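Local coordinates for protein ATP-dependent kinase YFH7 (Saccharomyces cerevisiae, PDB 2GA8) that acts as an ATP-dependent kinase that could be involved in assembling the endoplasmic reticulum membrane, at residues A[89-97]-A[124-132]. Numbering follows the deposited sequence.
Sequences EMIENQGLF and VVARGGTAN
The Schellman motif that ends helix 84-92 hands the chain to Gly95, whose carbonyl meets the turn following strand 123-125 of the mixed sheet. Thr130 N donates to Gly95 O at 2.9 Å. Gly129 CA lies 3.1 Å from Gly95 O in a CA-H...O contact, an approach a side chain on Gly129 would block. A water donates to both Gly95 O and Gly128 O and accepts from Ala131 N. Met90 swings CG away from its own backbone N (chi1 165°) and bends at its last torsion, and CE meets Thr130 CG2 at a tight 3.4 Å. Phe97 turns its ring edge to the end of strand 123-125 and the start of the type I turn Ala126-Gly129: CE2 is 3.8 Å from Val125 CG2, and CD2 lies 3.3 Å from Ala126 O, both partners near the ring plane. The same ring also meets that of Phe106, planes about 50° apart. Trimming Phe97 to an alanine would probably open a gap beside Val125 and cost Phe106 this ring contact. Leu96 CD2 rests 3.3 Å from Gly128 O. Gly95 O, held by the Thr130 amide and the water with a weaker CA-H contact beside them, thus ties the helix end to the turn and the residues just after it, with apolar side chains packed alongside.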
ATOM      1  N   GLU A  89       2.407  21.039 -18.838  1.00 28.67           N
ATOM      2  CA  GLU A  89       3.771  21.331 -18.412  1.00 29.87           C
ATOM      3  C   GLU A  89       4.407  20.108 -17.755  1.00 29.82           C
ATOM      4  O   GLU A  89       5.530  19.728 -18.082  1.00 30.22           O
ATOM      5  CB  GLU A  89       3.774  22.503 -17.428  1.00 32.18           C
ATOM      6  CG  GLU A  89       5.161  22.925 -16.972  1.00 35.14           C
ATOM      7  CD  GLU A  89       5.124  24.059 -15.966  1.00 38.15           C
ATOM      8  OE1 GLU A  89       4.529  25.110 -16.279  1.00 40.74           O
ATOM      9  OE2 GLU A  89       5.692  23.900 -14.864  1.00 40.68           O
ATOM     10  N   MET A  90       3.681  19.500 -16.820  1.00 29.71           N
ATOM     11  CA  MET A  90       4.170  18.314 -16.119  1.00 27.80           C
ATOM     12  C   MET A  90       4.501  17.202 -17.101  1.00 26.85           C
ATOM     13  O   MET A  90       5.564  16.589 -17.022  1.00 26.04           O
ATOM     14  CB  MET A  90       3.118  17.811 -15.128  1.00 27.55           C
ATOM     15  CG  MET A  90       3.369  16.392 -14.628  1.00 28.56           C
ATOM     16  SD  MET A  90       1.991  15.767 -13.662  1.00 29.50           S
ATOM     17  CE  MET A  90       0.837  15.323 -14.961  1.00 31.09           C
ATOM     18  N   ILE A  91       3.576  16.939 -18.019  1.00 27.47           N
ATOM     19  CA  ILE A  91       3.766  15.905 -19.026  1.00 29.56           C
ATOM     20  C   ILE A  91       4.984  16.235 -19.877  1.00 30.12           C
ATOM     21  O   ILE A  91       5.779  15.358 -20.212  1.00 30.22           O
ATOM     22  CB  ILE A  91       2.535  15.790 -19.951  1.00 30.09           C
ATOM     23  CG1 ILE A  91       1.303  15.391 -19.133  1.00 31.60           C
ATOM     24  CG2 ILE A  91       2.805  14.773 -21.050  1.00 30.58           C
ATOM     25  CD1 ILE A  91       1.425  14.043 -18.454  1.00 32.92           C
ATOM     26  N   GLU A  92       5.119  17.508 -20.227  1.00 31.66           N
ATOM     27  CA  GLU A  92       6.245  17.954 -21.034  1.00 33.90           C
ATOM     28  C   GLU A  92       7.545  17.735 -20.265  1.00 32.65           C
ATOM     29  O   GLU A  92       8.590  17.473 -20.860  1.00 32.88           O
ATOM     30  CB  GLU A  92       6.078  19.433 -21.387  1.00 37.38           C
ATOM     31  CG  GLU A  92       7.177  19.995 -22.271  1.00 42.59           C
ATOM     32  CD  GLU A  92       6.896  21.421 -22.698  1.00 45.31           C
ATOM     33  OE1 GLU A  92       5.852  21.649 -23.344  1.00 47.70           O
ATOM     34  OE2 GLU A  92       7.716  22.312 -22.388  1.00 47.46           O
ATOM     35  N   ASN A  93       7.476  17.834 -18.939  1.00 30.97           N
ATOM     36  CA  ASN A  93       8.653  17.635 -18.098  1.00 28.88           C
ATOM     37  C   ASN A  93       8.773  16.182 -17.639  1.00 27.91           C
ATOM     38  O   ASN A  93       9.185  15.905 -16.510  1.00 26.18           O
ATOM     39  CB  ASN A  93       8.607  18.563 -16.881  1.00 29.89           C
ATOM     40  CG  ASN A  93       8.676  20.027 -17.265  1.00 31.67           C
ATOM     41  OD1 ASN A  93       9.506  20.425 -18.079  1.00 33.71           O
ATOM     42  ND2 ASN A  93       7.808  20.839 -16.671  1.00 34.14           N
ATOM     43  N   GLN A  94       8.400  15.266 -18.527  1.00 26.81           N
ATOM     44  CA  GLN A  94       8.466  13.829 -18.269  1.00 26.77           C
ATOM     45  C   GLN A  94       7.606  13.354 -17.090  1.00 25.49           C
ATOM     46  O   GLN A  94       7.941  12.371 -16.427  1.00 25.50           O
ATOM     47  CB  GLN A  94       9.922  13.405 -18.048  1.00 28.34           C
ATOM     48  CG  GLN A  94      10.901  13.982 -19.068  1.00 29.67           C
ATOM     49  CD  GLN A  94      10.433  13.801 -20.503  1.00 31.58           C
ATOM     50  OE1 GLN A  94      10.221  14.775 -21.224  1.00 32.28           O
ATOM     51  NE2 GLN A  94      10.266  12.553 -20.922  1.00 30.84           N
ATOM     52  N   GLY A  95       6.503  14.055 -16.839  1.00 24.90           N
ATOM     53  CA  GLY A  95       5.602  13.685 -15.760  1.00 23.75           C
ATOM     54  C   GLY A  95       6.120  13.982 -14.368  1.00 24.99           C
ATOM     55  O   GLY A  95       5.768  13.291 -13.409  1.00 23.31           O
ATOM     56  N   LEU A  96       6.944  15.019 -14.250  1.00 24.67           N
ATOM     57  CA  LEU A  96       7.518  15.394 -12.964  1.00 26.17           C
ATOM     58  C   LEU A  96       7.310  16.859 -12.591  1.00 25.97           C
ATOM     59  O   LEU A  96       7.011  17.698 -13.443  1.00 25.10           O
ATOM     60  CB  LEU A  96       9.016  15.080 -12.961  1.00 27.97           C
ATOM     61  CG  LEU A  96       9.415  13.601 -12.958  1.00 28.51           C
ATOM     62  CD1 LEU A  96      10.912  13.468 -13.148  1.00 31.41           C
ATOM     63  CD2 LEU A  96       8.992  12.962 -11.651  1.00 29.94           C
ATOM     64  N   PHE A  97       7.453  17.141 -11.299  1.00 27.42           N
ATOM     65  CA  PHE A  97       7.341  18.490 -10.749  1.00 27.27           C
ATOM     66  C   PHE A  97       8.753  18.805 -10.252  1.00 28.51           C
ATOM     67  O   PHE A  97       9.075  18.589  -9.083  1.00 26.90           O
ATOM     68  CB  PHE A  97       6.365  18.520  -9.565  1.00 26.95           C
ATOM     69  CG  PHE A  97       4.939  18.227  -9.935  1.00 26.13           C
ATOM     70  CD1 PHE A  97       4.231  19.082 -10.773  1.00 27.22           C
ATOM     71  CD2 PHE A  97       4.294  17.101  -9.431  1.00 26.74           C
ATOM     72  CE1 PHE A  97       2.898  18.820 -11.103  1.00 26.91           C
ATOM     73  CE2 PHE A  97       2.963  16.829  -9.753  1.00 25.29           C
ATOM     74  CZ  PHE A  97       2.265  17.693 -10.592  1.00 26.35           C
ATOM     75  N   VAL A 124      -4.444  11.201  -9.634  1.00 16.50           N
ATOM     76  CA  VAL A 124      -4.039  11.927  -8.439  1.00 15.86           C
ATOM     77  C   VAL A 124      -2.527  11.772  -8.333  1.00 14.26           C
ATOM     78  O   VAL A 124      -2.024  10.654  -8.241  1.00 11.92           O
ATOM     79  CB  VAL A 124      -4.700  11.340  -7.174  1.00 16.61           C
ATOM     80  CG1 VAL A 124      -4.166  12.043  -5.925  1.00 15.85           C
ATOM     81  CG2 VAL A 124      -6.218  11.490  -7.268  1.00 18.76           C
ATOM     82  N   VAL A 125      -1.806  12.891  -8.374  1.00 13.96           N
ATOM     83  CA  VAL A 125      -0.349  12.861  -8.296  1.00 14.48           C
ATOM     84  C   VAL A 125       0.191  13.776  -7.209  1.00 15.07           C
ATOM     85  O   VAL A 125      -0.449  14.756  -6.831  1.00 14.32           O
ATOM     86  CB  VAL A 125       0.311  13.279  -9.637  1.00 14.58           C
ATOM     87  CG1 VAL A 125      -0.003  12.257 -10.714  1.00 15.09           C
ATOM     88  CG2 VAL A 125      -0.182  14.664 -10.060  1.00 15.46           C
ATOM     89  N   ALA A 126       1.372  13.434  -6.706  1.00 15.28           N
ATOM     90  CA  ALA A 126       2.024  14.226  -5.677  1.00 15.78           C
ATOM     91  C   ALA A 126       3.450  14.537  -6.127  1.00 15.65           C
ATOM     92  O   ALA A 126       3.708  14.659  -7.321  1.00 16.12           O
ATOM     93  CB  ALA A 126       2.020  13.486  -4.346  1.00 15.65           C
ATOM     94  N   ARG A 127       4.385  14.635  -5.190  1.00 16.38           N
ATOM     95  CA  ARG A 127       5.746  14.998  -5.568  1.00 17.06           C
ATOM     96  C   ARG A 127       6.482  14.037  -6.494  1.00 17.33           C
ATOM     97  O   ARG A 127       7.471  14.417  -7.107  1.00 19.65           O
ATOM     98  CB  ARG A 127       6.583  15.288  -4.318  1.00 16.97           C
ATOM     99  CG  ARG A 127       7.076  14.090  -3.525  1.00 14.86           C
ATOM    100  CD  ARG A 127       7.838  14.611  -2.307  1.00 15.15           C
ATOM    101  NE  ARG A 127       8.988  13.788  -1.946  1.00 15.40           N
ATOM    102  CZ  ARG A 127       8.982  12.861  -0.994  1.00 16.82           C
ATOM    103  NH1 ARG A 127       7.877  12.622  -0.294  1.00 16.12           N
ATOM    104  NH2 ARG A 127      10.091  12.183  -0.729  1.00 14.37           N
ATOM    105  N   GLY A 128       5.991  12.808  -6.614  1.00 16.29           N
ATOM    106  CA  GLY A 128       6.632  11.837  -7.483  1.00 15.65           C
ATOM    107  C   GLY A 128       6.175  11.947  -8.930  1.00 16.29           C
ATOM    108  O   GLY A 128       6.758  11.337  -9.825  1.00 16.86           O
ATOM    109  N   GLY A 129       5.124  12.722  -9.167  1.00 16.44           N
ATOM    110  CA  GLY A 129       4.640  12.883 -10.527  1.00 16.79           C
ATOM    111  C   GLY A 129       3.789  11.721 -10.998  1.00 16.32           C
ATOM    112  O   GLY A 129       3.327  10.910 -10.197  1.00 15.02           O
ATOM    113  N   THR A 130       3.600  11.622 -12.311  1.00 16.38           N
ATOM    114  CA  THR A 130       2.765  10.570 -12.879  1.00 17.07           C
ATOM    115  C   THR A 130       3.200   9.137 -12.596  1.00 16.35           C
ATOM    116  O   THR A 130       2.370   8.227 -12.614  1.00 16.38           O
ATOM    117  CB  THR A 130       2.623  10.739 -14.404  1.00 17.64           C
ATOM    118  OG1 THR A 130       3.912  10.656 -15.016  1.00 20.73           O
ATOM    119  CG2 THR A 130       1.997  12.083 -14.725  1.00 17.23           C
ATOM    120  N   ALA A 131       4.486   8.929 -12.333  1.00 17.15           N
ATOM    121  CA  ALA A 131       4.995   7.585 -12.069  1.00 16.24           C
ATOM    122  C   ALA A 131       4.365   6.931 -10.839  1.00 15.16           C
ATOM    123  O   ALA A 131       4.284   5.708 -10.757  1.00 15.15           O
ATOM    124  CB  ALA A 131       6.512   7.617 -11.920  1.00 16.66           C
ATOM    125  N   ASN A 132       3.928   7.741  -9.878  1.00 13.78           N
ATOM    126  CA  ASN A 132       3.307   7.202  -8.668  1.00 14.06           C
ATOM    127  C   ASN A 132       1.836   7.594  -8.597  1.00 14.64           C
ATOM    128  O   ASN A 132       1.233   7.595  -7.525  1.00 12.43           O
ATOM    129  CB  ASN A 132       4.023   7.732  -7.422  1.00 12.63           C
ATOM    130  CG  ASN A 132       5.516   7.476  -7.457  1.00 13.87           C
ATOM    131  OD1 ASN A 132       6.316   8.403  -7.364  1.00 13.71           O
ATOM    132  ND2 ASN A 132       5.897   6.213  -7.585  1.00 12.91           N
TER
HETATM  133  O   HOH W   1       6.781  10.840 -12.532  1.00 19.41           O